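Local coordinates for DUF5037 domain-containing protein (Ruminococcus gnavus, PDB 4GL6) that is of unknown function but is a single-chain member of the DUF5037 family, built with an antiparallel four-stranded sheet and a mixed four-stranded sheet, at residues N28-L33 with A39-C44; Y58-P61 with N65-I68; Q77-K82 with I114-I119. All blocks are in the same frame, centred on the assembly; numbering follows the deposited sequence.

Interaction 1. Residues N28-L33 with A39-C44; sequences NQPKLL and AIYATC
Asn28 and Tyr41 are joined by two backbone hydrogen bonds, the evidence for an antiparallel hydrogen-bonded pair. Tyr41 N gives its hydrogen to Asn28 O at 2.8 Å, with an N-H...O angle of 166°. The return bond, from Asn28 N to Tyr41 O, has the same length of 2.8 Å but is less straight, at 149°. Asn28 O also receives a CA-H...O contact from Ile40 CA at 3.5 Å. Two residues further out, a water joins the two segments, donating to both Pro30 O and Ala39 O, each at 2.8 Å.

Packing flanks these bonds. Pro30 CD sits 3.9 Å from Tyr41 CD2, at the edge of the phenol ring and near its plane, and the proline ring stands roughly perpendicular to the tyrosine side chain. Gln29 CG, placed anti to the backbone nitrogen (chi1 -171°), lies 3.5 Å from Ala39 O, and the extended chain beyond it carries NE2 past Ile40 CG1. That amide nitrogen is hydrogen-bonded to Gly38 O and Asn37 OD1 in the connecting loop. The chemistry implies a junction held mainly by main-chain polarity: strand pairing ends near Asn28, and water and a glutamine amide tie down the departing loop.

Interaction 2. Residues Y58-P61 with N65-I68; sequences YFNP and NSEI
Ile68 reaches across to Phe59 and Asn60 with the end of its side chain, and this makes the denser part of the contact. Its CD1 lies 3.4 Å from Phe59 O and 3.6 Å from Asn60 CB, the isoleucine running nearly perpendicular to the asparagine side chain. CG1 meets Tyr58 CB at 4.0 Å, while the tyrosine ring is approached obliquely. The first torsion of Ile68 explains the reach: CG1 stands opposite the backbone nitrogen (chi1 -164°), and chi2 of 76° then swings CD1 round to the main chain of the other segment.

Nearer the turn, Ser66 and Pro61 form a second patch. Ser66 OG donates a hydrogen bond to Pro61 O over 3.2 Å; the hydroxyl stands above the carbonyl plane, 38° out of it. The same residue packs against the pyrrolidine ring, with Ser66 CB 3.7 Å from Pro61 CB. Replacing Ser66 with an alanine would probably leave Pro61 O without its hydroxyl donor, so that the link between the two sides here would rest on packing alone. Lys9 of helix 6-18 is hydrogen-bonded to both Ser66 O and Asn60 OD1, linking the two segments through a third element.

The solvent side is looser. The CB of Glu67 points away from residues 58-61, which this residue meets through its backbone, where Glu67 O is 3.6 Å from Pro61 CD. Phe59 pairs through its backbone with Glu69 of strand 69-70, so the arrangement is that of a beta hairpin: antiparallel strands 54-59 and 69-70 joined by an irregular loop that folds back on itself.

Interaction 3. Residues Q77-K82 with I114-I119; sequences QRLLAK and IPVEEI
Leu79 and Leu80, adjacent on helix 75-95, both point their CB atoms toward residues 114-119, and each meets a different kind of surface. Leu79 comes methyl to methyl against Val116: its CD1 lies 3.7 Å from Val116 CG1, and the two side chains meet crosswise, close to 90° to each other. Val116 presents that methyl because CG1 is anti to its backbone nitrogen (chi1 180°).

Leu80 is set against the main chain instead. Its branched end lies over Ile119 O, with CD2 at 3.4 Å and CD1 at 3.7 Å from this oxygen, so the isobutyl group covers a carbonyl at the end of the short helix 116-119. The side chain of Ile119 is a more distant neighbour, its CG1 standing 4.4 Å from Leu80 CD1. No hydrogen bond crosses between the segments, and the closest pair of CA atoms, those of Leu80 and Ile119, is 8.2 Å apart; both observations fit a modest contact, 145 Å² in all, in which leucine ends meet one side chain and one backbone carbonyl.

Pro115 occupies the N-cap position of the short helix, and its O accepts a bond from Ile119 N at 3.0 Å. Around the contact, Leu80 also packs on Ile105 and Ile107 and on Trp122 and Tyr125 of helix 122-129, while Ile119 touches Leu128 of that same helix. Helix 75-95 thus meets helix 116-119 beside helix 122-129 and the loop following strand 99-104.

In the fold
The three contacts come in sequence along the chain without interleaving. Interactions 1 and 2 are neighbours in the antiparallel sheet, with centres about 13 Å apart: strands 40-46 and 54-59 lie side by side, and Ile40 N is 2.7 Å from Tyr58 O in a probable hydrogen bond. Ile40 CD1 also packs on Asn60 CB at 3.7 Å. They lie at the first and third of the three strand connections of that sheet. Interaction 3 is separate, its centre about 23 Å from that of interaction 1 and about 24 Å from that of interaction 2, without touching either. It joins helices 75-95 and 116-119 nearer the centre of the chain, so the strand connections and the helix packing are spatially separate parts of the fold.

Interaction 1. Residues N28-L33 with A39-C44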
ATOM      1  N   ASN A  28       0.771  -1.331 -18.203  1.00 48.06           N
ATOM      2  CA  ASN A  28       2.127  -1.265 -18.622  1.00 52.91           C
ATOM      3  C   ASN A  28       2.599  -2.661 -19.094  1.00 49.32           C
ATOM      4  O   ASN A  28       2.260  -3.662 -18.462  1.00 46.39           O
ATOM      5  CB  ASN A  28       2.838  -0.784 -17.347  1.00 54.78           C
ATOM      6  CG  ASN A  28       4.307  -0.692 -17.487  1.00 64.32           C
ATOM      7  OD1 ASN A  28       4.845  -0.422 -18.576  1.00 74.60           O
ATOM      8  ND2 ASN A  28       4.989  -0.904 -16.375  1.00 67.22           N
ATOM      9  N   GLN A  29       3.334  -2.722 -20.211  1.00 45.67           N
ATOM     10  CA  GLN A  29       3.862  -3.993 -20.745  1.00 45.31           C
ATOM     11  C   GLN A  29       5.290  -3.787 -21.186  1.00 44.57           C
ATOM     12  O   GLN A  29       5.539  -3.568 -22.366  1.00 47.67           O
ATOM     13  CB  GLN A  29       3.006  -4.560 -21.894  1.00 48.12           C
ATOM     14  CG  GLN A  29       3.406  -5.982 -22.303  1.00 49.23           C
ATOM     15  CD  GLN A  29       2.646  -6.511 -23.499  1.00 51.60           C
ATOM     16  OE1 GLN A  29       2.221  -5.756 -24.377  1.00 51.88           O
ATOM     17  NE2 GLN A  29       2.507  -7.831 -23.560  1.00 51.76           N
ATOM     18  N   PRO A  30       6.244  -3.858 -20.247  1.00 46.22           N
ATOM     19  CA  PRO A  30       7.665  -3.670 -20.634  1.00 48.80           C
ATOM     20  C   PRO A  30       8.068  -4.732 -21.641  1.00 52.62           C
ATOM     21  O   PRO A  30       7.622  -5.876 -21.555  1.00 59.49           O
ATOM     22  CB  PRO A  30       8.432  -3.778 -19.315  1.00 48.86           C
ATOM     23  CG  PRO A  30       7.473  -4.374 -18.333  1.00 46.82           C
ATOM     24  CD  PRO A  30       6.084  -4.075 -18.797  1.00 45.02           C
ATOM     25  N   LYS A  31       8.895  -4.330 -22.584  1.00 58.23           N
ATOM     26  CA  LYS A  31       9.209  -5.144 -23.775  1.00 64.74           C
ATOM     27  C   LYS A  31      10.064  -4.256 -24.609  1.00 68.65           C
ATOM     28  O   LYS A  31       9.773  -3.063 -24.664  1.00 67.40           O
ATOM     29  CB  LYS A  31       7.958  -5.551 -24.605  1.00 69.07           C
ATOM     30  CG  LYS A  31       7.011  -4.481 -25.178  1.00 68.62           C
ATOM     31  CD  LYS A  31       5.815  -5.140 -25.874  1.00 71.00           C
ATOM     32  CE  LYS A  31       4.845  -4.156 -26.505  1.00 73.00           C
ATOM     33  NZ  LYS A  31       3.776  -4.868 -27.279  1.00 69.21           N
ATOM     34  N   LEU A  32      11.086  -4.815 -25.254  1.00 72.20           N
ATOM     35  CA  LEU A  32      11.987  -4.017 -26.083  1.00 73.20           C
ATOM     36  C   LEU A  32      11.420  -3.936 -27.516  1.00 74.89           C
ATOM     37  O   LEU A  32      11.581  -2.905 -28.168  1.00 80.98           O
ATOM     38  CB  LEU A  32      13.433  -4.550 -26.031  1.00 75.70           C
ATOM     39  CG  LEU A  32      14.520  -3.478 -25.805  1.00 77.14           C
ATOM     40  CD1 LEU A  32      14.450  -2.934 -24.369  1.00 70.51           C
ATOM     41  CD2 LEU A  32      15.914  -4.025 -26.098  1.00 79.54           C
ATOM     42  N   LEU A  33      10.770  -5.005 -27.992  1.00 72.83           N
ATOM     43  CA  LEU A  33      10.155  -5.056 -29.326  1.00 76.64           C
ATOM     44  C   LEU A  33       8.629  -5.189 -29.212  1.00 77.29           C
ATOM     45  O   LEU A  33       8.187  -5.853 -28.294  1.00 76.44           O
ATOM     46  CB  LEU A  33      10.691  -6.289 -30.056  1.00 79.67           C
ATOM     47  CG  LEU A  33      12.207  -6.453 -30.239  1.00 77.15           C
ATOM     48  CD1 LEU A  33      12.480  -7.805 -30.891  1.00 75.54           C
ATOM     49  CD2 LEU A  33      12.790  -5.307 -31.057  1.00 73.15           C
ATOM     50  N   ALA A  39       4.660 -10.009 -19.655  1.00 47.54           N
ATOM     51  CA  ALA A  39       3.624  -9.782 -18.653  1.00 45.05           C
ATOM     52  C   ALA A  39       3.045  -8.355 -18.741  1.00 45.26           C
ATOM     53  O   ALA A  39       3.776  -7.400 -19.072  1.00 46.13           O
ATOM     54  CB  ALA A  39       4.189 -10.028 -17.254  1.00 41.20           C
ATOM     55  N   ILE A  40       1.738  -8.235 -18.480  1.00 42.41           N
ATOM     56  CA  ILE A  40       1.020  -6.965 -18.453  1.00 42.14           C
ATOM     57  C   ILE A  40       0.796  -6.608 -16.993  1.00 42.78           C
ATOM     58  O   ILE A  40       0.170  -7.386 -16.257  1.00 44.40           O
ATOM     59  CB  ILE A  40      -0.354  -7.039 -19.147  1.00 43.51           C
ATOM     60  CG1 ILE A  40      -0.208  -7.416 -20.617  1.00 46.70           C
ATOM     61  CG2 ILE A  40      -1.061  -5.687 -19.079  1.00 42.55           C
ATOM     62  CD1 ILE A  40      -1.549  -7.665 -21.294  1.00 47.02           C
ATOM     63  N   TYR A  41       1.282  -5.430 -16.590  1.00 43.53           N
ATOM     64  CA  TYR A  41       1.140  -4.905 -15.220  1.00 43.97           C
ATOM     65  C   TYR A  41       0.073  -3.792 -15.244  1.00 41.69           C
ATOM     66  O   TYR A  41       0.302  -2.726 -15.782  1.00 43.24           O
ATOM     67  CB  TYR A  41       2.499  -4.431 -14.664  1.00 43.54           C
ATOM     68  CG  TYR A  41       3.540  -5.550 -14.612  1.00 44.56           C
ATOM     69  CD1 TYR A  41       3.610  -6.419 -13.513  1.00 42.12           C
ATOM     70  CD2 TYR A  41       4.454  -5.747 -15.672  1.00 42.99           C
ATOM     71  CE1 TYR A  41       4.555  -7.443 -13.474  1.00 42.62           C
ATOM     72  CE2 TYR A  41       5.399  -6.771 -15.643  1.00 42.05           C
ATOM     73  CZ  TYR A  41       5.450  -7.617 -14.548  1.00 43.78           C
ATOM     74  OH  TYR A  41       6.385  -8.641 -14.521  1.00 46.54           O
ATOM     75  N   ALA A  42      -1.073  -4.071 -14.633  1.00 41.48           N
ATOM     76  CA  ALA A  42      -2.243  -3.202 -14.634  1.00 45.36           C
ATOM     77  C   ALA A  42      -2.513  -2.531 -13.282  1.00 48.54           C
ATOM     78  O   ALA A  42      -2.613  -3.236 -12.275  1.00 47.20           O
ATOM     79  CB  ALA A  42      -3.461  -4.055 -15.005  1.00 43.15           C
ATOM     80  N   THR A  43      -2.670  -1.195 -13.270  1.00 45.80           N
ATOM     81  CA  THR A  43      -3.060  -0.440 -12.070  1.00 44.22           C
ATOM     82  C   THR A  43      -4.585  -0.390 -12.070  1.00 45.56           C
ATOM     83  O   THR A  43      -5.186   0.239 -12.944  1.00 46.97           O
ATOM     84  CB  THR A  43      -2.468   0.969 -12.078  1.00 41.97           C
ATOM     85  OG1 THR A  43      -1.055   0.838 -11.952  1.00 44.13           O
ATOM     86  CG2 THR A  43      -3.002   1.817 -10.929  1.00 40.40           C
ATOM     87  N   CYS A  44      -5.190  -1.037 -11.078  1.00 45.66           N
ATOM     88  CA  CYS A  44      -6.644  -1.197 -10.991  1.00 50.33           C
ATOM     89  C   CYS A  44      -7.255  -0.567  -9.737  1.00 48.32           C
ATOM     90  O   CYS A  44      -6.565  -0.384  -8.746  1.00 50.28           O
ATOM     91  CB  CYS A  44      -6.969  -2.710 -10.974  1.00 55.09           C
ATOM     92  SG  CYS A  44      -6.161  -3.757 -12.231  1.00 58.14           S
TER
HETATM   93  O   HOH W   1       6.482  -7.582 -19.657  1.00 43.55           O

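Interaction 2. Residues Y58-P61 with N65-I68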
ATOM      1  N   TYR A  58      -0.954  -9.850 -15.551  1.00 48.02           N
ATOM      2  CA  TYR A  58      -1.719 -10.649 -16.545  1.00 47.85           C
ATOM      3  C   TYR A  58      -0.889 -10.996 -17.794  1.00 50.18           C
ATOM      4  O   TYR A  58       0.162 -10.413 -18.032  1.00 45.48           O
ATOM      5  CB  TYR A  58      -3.002  -9.891 -16.994  1.00 46.82           C
ATOM      6  CG  TYR A  58      -3.947  -9.524 -15.865  1.00 45.21           C
ATOM      7  CD1 TYR A  58      -3.760  -8.364 -15.119  1.00 44.81           C
ATOM      8  CD2 TYR A  58      -5.028 -10.353 -15.517  1.00 47.46           C
ATOM      9  CE1 TYR A  58      -4.614  -8.033 -14.053  1.00 47.09           C
ATOM     10  CE2 TYR A  58      -5.894 -10.034 -14.453  1.00 45.84           C
ATOM     11  CZ  TYR A  58      -5.691  -8.878 -13.723  1.00 46.18           C
ATOM     12  OH  TYR A  58      -6.514  -8.540 -12.672  1.00 48.20           O
ATOM     13  N   PHE A  59      -1.368 -11.982 -18.556  1.00 55.36           N
ATOM     14  CA  PHE A  59      -0.784 -12.393 -19.849  1.00 59.43           C
ATOM     15  C   PHE A  59      -1.942 -12.444 -20.844  1.00 57.35           C
ATOM     16  O   PHE A  59      -2.992 -13.002 -20.523  1.00 54.99           O
ATOM     17  CB  PHE A  59      -0.072 -13.748 -19.736  1.00 64.52           C
ATOM     18  CG  PHE A  59       0.401 -14.311 -21.053  1.00 74.32           C
ATOM     19  CD1 PHE A  59       1.603 -13.887 -21.623  1.00 76.17           C
ATOM     20  CD2 PHE A  59      -0.349 -15.303 -21.722  1.00 82.44           C
ATOM     21  CE1 PHE A  59       2.035 -14.429 -22.840  1.00 76.84           C
ATOM     22  CE2 PHE A  59       0.087 -15.846 -22.936  1.00 80.30           C
ATOM     23  CZ  PHE A  59       1.281 -15.406 -23.491  1.00 77.13           C
ATOM     24  N   ASN A  60      -1.744 -11.839 -22.017  1.00 56.20           N
ATOM     25  CA  ASN A  60      -2.761 -11.765 -23.063  1.00 59.60           C
ATOM     26  C   ASN A  60      -2.276 -12.576 -24.262  1.00 63.92           C
ATOM     27  O   ASN A  60      -1.330 -12.144 -24.918  1.00 60.27           O
ATOM     28  CB  ASN A  60      -3.009 -10.309 -23.461  1.00 59.00           C
ATOM     29  CG  ASN A  60      -4.116 -10.160 -24.477  1.00 59.34           C
ATOM     30  OD1 ASN A  60      -5.248 -10.573 -24.247  1.00 63.65           O
ATOM     31  ND2 ASN A  60      -3.799  -9.548 -25.595  1.00 58.91           N
ATOM     32  N   PRO A  61      -2.916 -13.744 -24.558  1.00 70.00           N
ATOM     33  CA  PRO A  61      -2.438 -14.585 -25.675  1.00 73.31           C
ATOM     34  C   PRO A  61      -2.473 -13.932 -27.068  1.00 80.07           C
ATOM     35  O   PRO A  61      -3.263 -13.013 -27.296  1.00 77.55           O
ATOM     36  CB  PRO A  61      -3.355 -15.812 -25.615  1.00 74.77           C
ATOM     37  CG  PRO A  61      -3.852 -15.842 -24.214  1.00 71.90           C
ATOM     38  CD  PRO A  61      -4.018 -14.411 -23.829  1.00 68.04           C
ATOM     39  N   ASN A  65      -9.580 -12.612 -29.882  1.00109.57           N
ATOM     40  CA  ASN A  65     -10.637 -12.912 -28.893  1.00109.22           C
ATOM     41  C   ASN A  65     -10.191 -13.868 -27.779  1.00106.58           C
ATOM     42  O   ASN A  65     -11.001 -14.629 -27.234  1.00112.54           O
ATOM     43  CB  ASN A  65     -11.897 -13.452 -29.595  1.00114.15           C
ATOM     44  CG  ASN A  65     -12.425 -12.508 -30.653  1.00113.19           C
ATOM     45  OD1 ASN A  65     -12.415 -11.290 -30.474  1.00111.95           O
ATOM     46  ND2 ASN A  65     -12.906 -13.068 -31.757  1.00106.32           N
ATOM     47  N   SER A  66      -8.902 -13.806 -27.438  1.00 97.77           N
ATOM     48  CA  SER A  66      -8.297 -14.685 -26.437  1.00 91.98           C
ATOM     49  C   SER A  66      -8.736 -14.272 -25.049  1.00 85.70           C
ATOM     50  O   SER A  66      -8.853 -13.072 -24.777  1.00 86.99           O
ATOM     51  CB  SER A  66      -6.763 -14.630 -26.520  1.00 94.77           C
ATOM     52  OG  SER A  66      -6.255 -13.320 -26.286  1.00 96.75           O
ATOM     53  N   GLU A  67      -9.006 -15.255 -24.190  1.00 82.29           N
ATOM     54  CA  GLU A  67      -9.373 -14.966 -22.810  1.00 83.77           C
ATOM     55  C   GLU A  67      -8.087 -14.664 -22.068  1.00 75.96           C
ATOM     56  O   GLU A  67      -7.090 -15.383 -22.222  1.00 76.66           O
ATOM     57  CB  GLU A  67     -10.174 -16.090 -22.157  1.00 90.15           C
ATOM     58  CG  GLU A  67     -11.578 -16.211 -22.751  1.00102.43           C
ATOM     59  CD  GLU A  67     -12.600 -16.886 -21.842  1.00112.68           C
ATOM     60  OE1 GLU A  67     -12.508 -16.778 -20.592  1.00103.36           O
ATOM     61  OE2 GLU A  67     -13.541 -17.495 -22.400  1.00112.34           O
ATOM     62  N   ILE A  68      -8.115 -13.578 -21.298  1.00 68.30           N
ATOM     63  CA  ILE A  68      -6.947 -13.100 -20.556  1.00 63.55           C
ATOM     64  C   ILE A  68      -6.537 -14.134 -19.498  1.00 62.85           C
ATOM     65  O   ILE A  68      -7.404 -14.743 -18.875  1.00 65.80           O
ATOM     66  CB  ILE A  68      -7.243 -11.704 -19.914  1.00 59.63           C
ATOM     67  CG1 ILE A  68      -5.962 -10.976 -19.457  1.00 57.21           C
ATOM     68  CG2 ILE A  68      -8.289 -11.802 -18.811  1.00 58.29           C
ATOM     69  CD1 ILE A  68      -5.163 -10.357 -20.589  1.00 55.17           C
TER

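Interaction 3. Residues Q77-K82 with I114-I119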
ATOM      1  N   GLN A  77      -4.180  -9.272  -2.045  1.00 47.62           N
ATOM      2  CA  GLN A  77      -3.159  -8.348  -1.608  1.00 47.87           C
ATOM      3  C   GLN A  77      -3.763  -6.975  -1.256  1.00 45.62           C
ATOM      4  O   GLN A  77      -3.434  -6.396  -0.224  1.00 46.88           O
ATOM      5  CB  GLN A  77      -2.148  -8.214  -2.756  1.00 50.06           C
ATOM      6  CG  GLN A  77      -0.804  -7.665  -2.400  1.00 50.18           C
ATOM      7  CD  GLN A  77       0.168  -7.801  -3.558  1.00 44.97           C
ATOM      8  OE1 GLN A  77       0.969  -8.750  -3.639  1.00 48.02           O
ATOM      9  NE2 GLN A  77       0.040  -6.897  -4.505  1.00 37.59           N
ATOM     10  N   ARG A  78      -4.635  -6.465  -2.125  1.00 49.35           N
ATOM     11  CA  ARG A  78      -5.304  -5.166  -1.916  1.00 50.06           C
ATOM     12  C   ARG A  78      -6.185  -5.155  -0.675  1.00 49.37           C
ATOM     13  O   ARG A  78      -6.191  -4.174   0.066  1.00 52.13           O
ATOM     14  CB  ARG A  78      -6.137  -4.742  -3.146  1.00 51.70           C
ATOM     15  CG  ARG A  78      -7.069  -3.540  -2.963  1.00 53.63           C
ATOM     16  CD  ARG A  78      -6.303  -2.303  -2.503  1.00 54.01           C
ATOM     17  NE  ARG A  78      -7.120  -1.407  -1.693  1.00 54.22           N
ATOM     18  CZ  ARG A  78      -6.649  -0.467  -0.867  1.00 53.99           C
ATOM     19  NH1 ARG A  78      -5.348  -0.276  -0.685  1.00 49.38           N
ATOM     20  NH2 ARG A  78      -7.501   0.277  -0.180  1.00 59.69           N
ATOM     21  N   LEU A  79      -6.937  -6.227  -0.478  1.00 47.58           N
ATOM     22  CA  LEU A  79      -7.791  -6.352   0.694  1.00 50.36           C
ATOM     23  C   LEU A  79      -6.965  -6.327   1.986  1.00 51.36           C
ATOM     24  O   LEU A  79      -7.420  -5.756   2.987  1.00 56.55           O
ATOM     25  CB  LEU A  79      -8.633  -7.627   0.625  1.00 50.46           C
ATOM     26  CG  LEU A  79      -9.643  -7.745  -0.519  1.00 50.96           C
ATOM     27  CD1 LEU A  79     -10.240  -9.158  -0.526  1.00 49.81           C
ATOM     28  CD2 LEU A  79     -10.717  -6.681  -0.414  1.00 49.85           C
ATOM     29  N   LEU A  80      -5.766  -6.926   1.964  1.00 48.88           N
ATOM     30  CA  LEU A  80      -4.864  -6.895   3.124  1.00 47.11           C
ATOM     31  C   LEU A  80      -4.353  -5.443   3.340  1.00 47.74           C
ATOM     32  O   LEU A  80      -4.354  -4.959   4.470  1.00 51.92           O
ATOM     33  CB  LEU A  80      -3.731  -7.933   3.010  1.00 45.79           C
ATOM     34  CG  LEU A  80      -4.064  -9.430   3.219  1.00 47.46           C
ATOM     35  CD1 LEU A  80      -2.883 -10.316   2.843  1.00 42.12           C
ATOM     36  CD2 LEU A  80      -4.477  -9.756   4.652  1.00 47.38           C
ATOM     37  N   ALA A  81      -3.974  -4.758   2.258  1.00 42.99           N
ATOM     38  CA  ALA A  81      -3.583  -3.334   2.303  1.00 43.60           C
ATOM     39  C   ALA A  81      -4.697  -2.460   2.858  1.00 46.12           C
ATOM     40  O   ALA A  81      -4.428  -1.606   3.691  1.00 49.40           O
ATOM     41  CB  ALA A  81      -3.156  -2.797   0.920  1.00 38.83           C
ATOM     42  N   LYS A  82      -5.938  -2.696   2.419  1.00 48.08           N
ATOM     43  CA  LYS A  82      -7.114  -1.939   2.904  1.00 50.71           C
ATOM     44  C   LYS A  82      -7.229  -2.018   4.443  1.00 49.33           C
ATOM     45  O   LYS A  82      -7.498  -1.005   5.118  1.00 50.58           O
ATOM     46  CB  LYS A  82      -8.413  -2.428   2.218  1.00 54.84           C
ATOM     47  CG  LYS A  82      -9.707  -1.662   2.544  1.00 58.15           C
ATOM     48  CD  LYS A  82     -10.885  -2.172   1.708  1.00 64.15           C
ATOM     49  CE  LYS A  82     -12.216  -1.559   2.138  1.00 73.74           C
ATOM     50  NZ  LYS A  82     -12.202  -0.069   2.109  1.00 70.55           N
ATOM     51  N   ILE A 114      -3.385 -19.350  -2.683  1.00 61.77           N
ATOM     52  CA  ILE A 114      -4.309 -19.429  -1.532  1.00 61.27           C
ATOM     53  C   ILE A 114      -5.601 -18.667  -1.869  1.00 60.69           C
ATOM     54  O   ILE A 114      -5.514 -17.555  -2.395  1.00 64.98           O
ATOM     55  CB  ILE A 114      -3.738 -18.858  -0.198  1.00 59.14           C
ATOM     56  CG1 ILE A 114      -2.432 -19.550   0.228  1.00 56.64           C
ATOM     57  CG2 ILE A 114      -4.743 -19.069   0.944  1.00 62.60           C
ATOM     58  CD1 ILE A 114      -1.728 -18.871   1.387  1.00 52.17           C
ATOM     59  N   PRO A 115      -6.787 -19.262  -1.592  1.00 62.56           N
ATOM     60  CA  PRO A 115      -8.047 -18.563  -1.896  1.00 63.43           C
ATOM     61  C   PRO A 115      -8.141 -17.187  -1.233  1.00 63.68           C
ATOM     62  O   PRO A 115      -7.682 -17.020  -0.099  1.00 67.49           O
ATOM     63  CB  PRO A 115      -9.124 -19.507  -1.346  1.00 65.93           C
ATOM     64  CG  PRO A 115      -8.495 -20.845  -1.361  1.00 68.05           C
ATOM     65  CD  PRO A 115      -7.045 -20.614  -1.055  1.00 65.12           C
ATOM     66  N   VAL A 116      -8.720 -16.221  -1.943  1.00 63.11           N
ATOM     67  CA  VAL A 116      -8.849 -14.852  -1.435  1.00 59.49           C
ATOM     68  C   VAL A 116      -9.645 -14.818  -0.116  1.00 61.73           C
ATOM     69  O   VAL A 116      -9.238 -14.110   0.809  1.00 57.72           O
ATOM     70  CB  VAL A 116      -9.453 -13.902  -2.483  1.00 58.77           C
ATOM     71  CG1 VAL A 116      -9.575 -12.496  -1.919  1.00 56.23           C
ATOM     72  CG2 VAL A 116      -8.581 -13.882  -3.727  1.00 61.40           C
ATOM     73  N   GLU A 117     -10.727 -15.612  -0.014  1.00 65.20           N
ATOM     74  CA  GLU A 117     -11.531 -15.718   1.237  1.00 64.70           C
ATOM     75  C   GLU A 117     -10.664 -16.121   2.439  1.00 66.64           C
ATOM     76  O   GLU A 117     -10.926 -15.663   3.541  1.00 71.45           O
ATOM     77  CB  GLU A 117     -12.723 -16.684   1.093  1.00 63.40           C
ATOM     78  N   GLU A 118      -9.609 -16.919   2.214  1.00 67.32           N
ATOM     79  CA  GLU A 118      -8.678 -17.344   3.279  1.00 68.39           C
ATOM     80  C   GLU A 118      -7.579 -16.319   3.568  1.00 66.31           C
ATOM     81  O   GLU A 118      -7.409 -15.921   4.725  1.00 67.86           O
ATOM     82  CB  GLU A 118      -8.025 -18.709   2.959  1.00 75.14           C
ATOM     83  CG  GLU A 118      -7.244 -19.336   4.129  1.00 82.00           C
ATOM     84  CD  GLU A 118      -6.533 -20.642   3.794  1.00 88.32           C
ATOM     85  OE1 GLU A 118      -6.912 -21.334   2.821  1.00 91.02           O
ATOM     86  OE2 GLU A 118      -5.593 -20.992   4.540  1.00 88.07           O
ATOM     87  N   ILE A 119      -6.822 -15.935   2.532  1.00 59.89           N
ATOM     88  CA  ILE A 119      -5.639 -15.050   2.678  1.00 55.23           C
ATOM     89  C   ILE A 119      -5.958 -13.621   3.129  1.00 56.64           C
ATOM     90  O   ILE A 119      -5.160 -13.002   3.830  1.00 60.40           O
ATOM     91  CB  ILE A 119      -4.784 -15.012   1.361  1.00 54.29           C
ATOM     92  CG1 ILE A 119      -3.362 -14.452   1.566  1.00 53.92           C
ATOM     93  CG2 ILE A 119      -5.466 -14.215   0.250  1.00 49.98           C
ATOM     94  CD1 ILE A 119      -2.450 -15.315   2.407  1.00 59.58           C
TER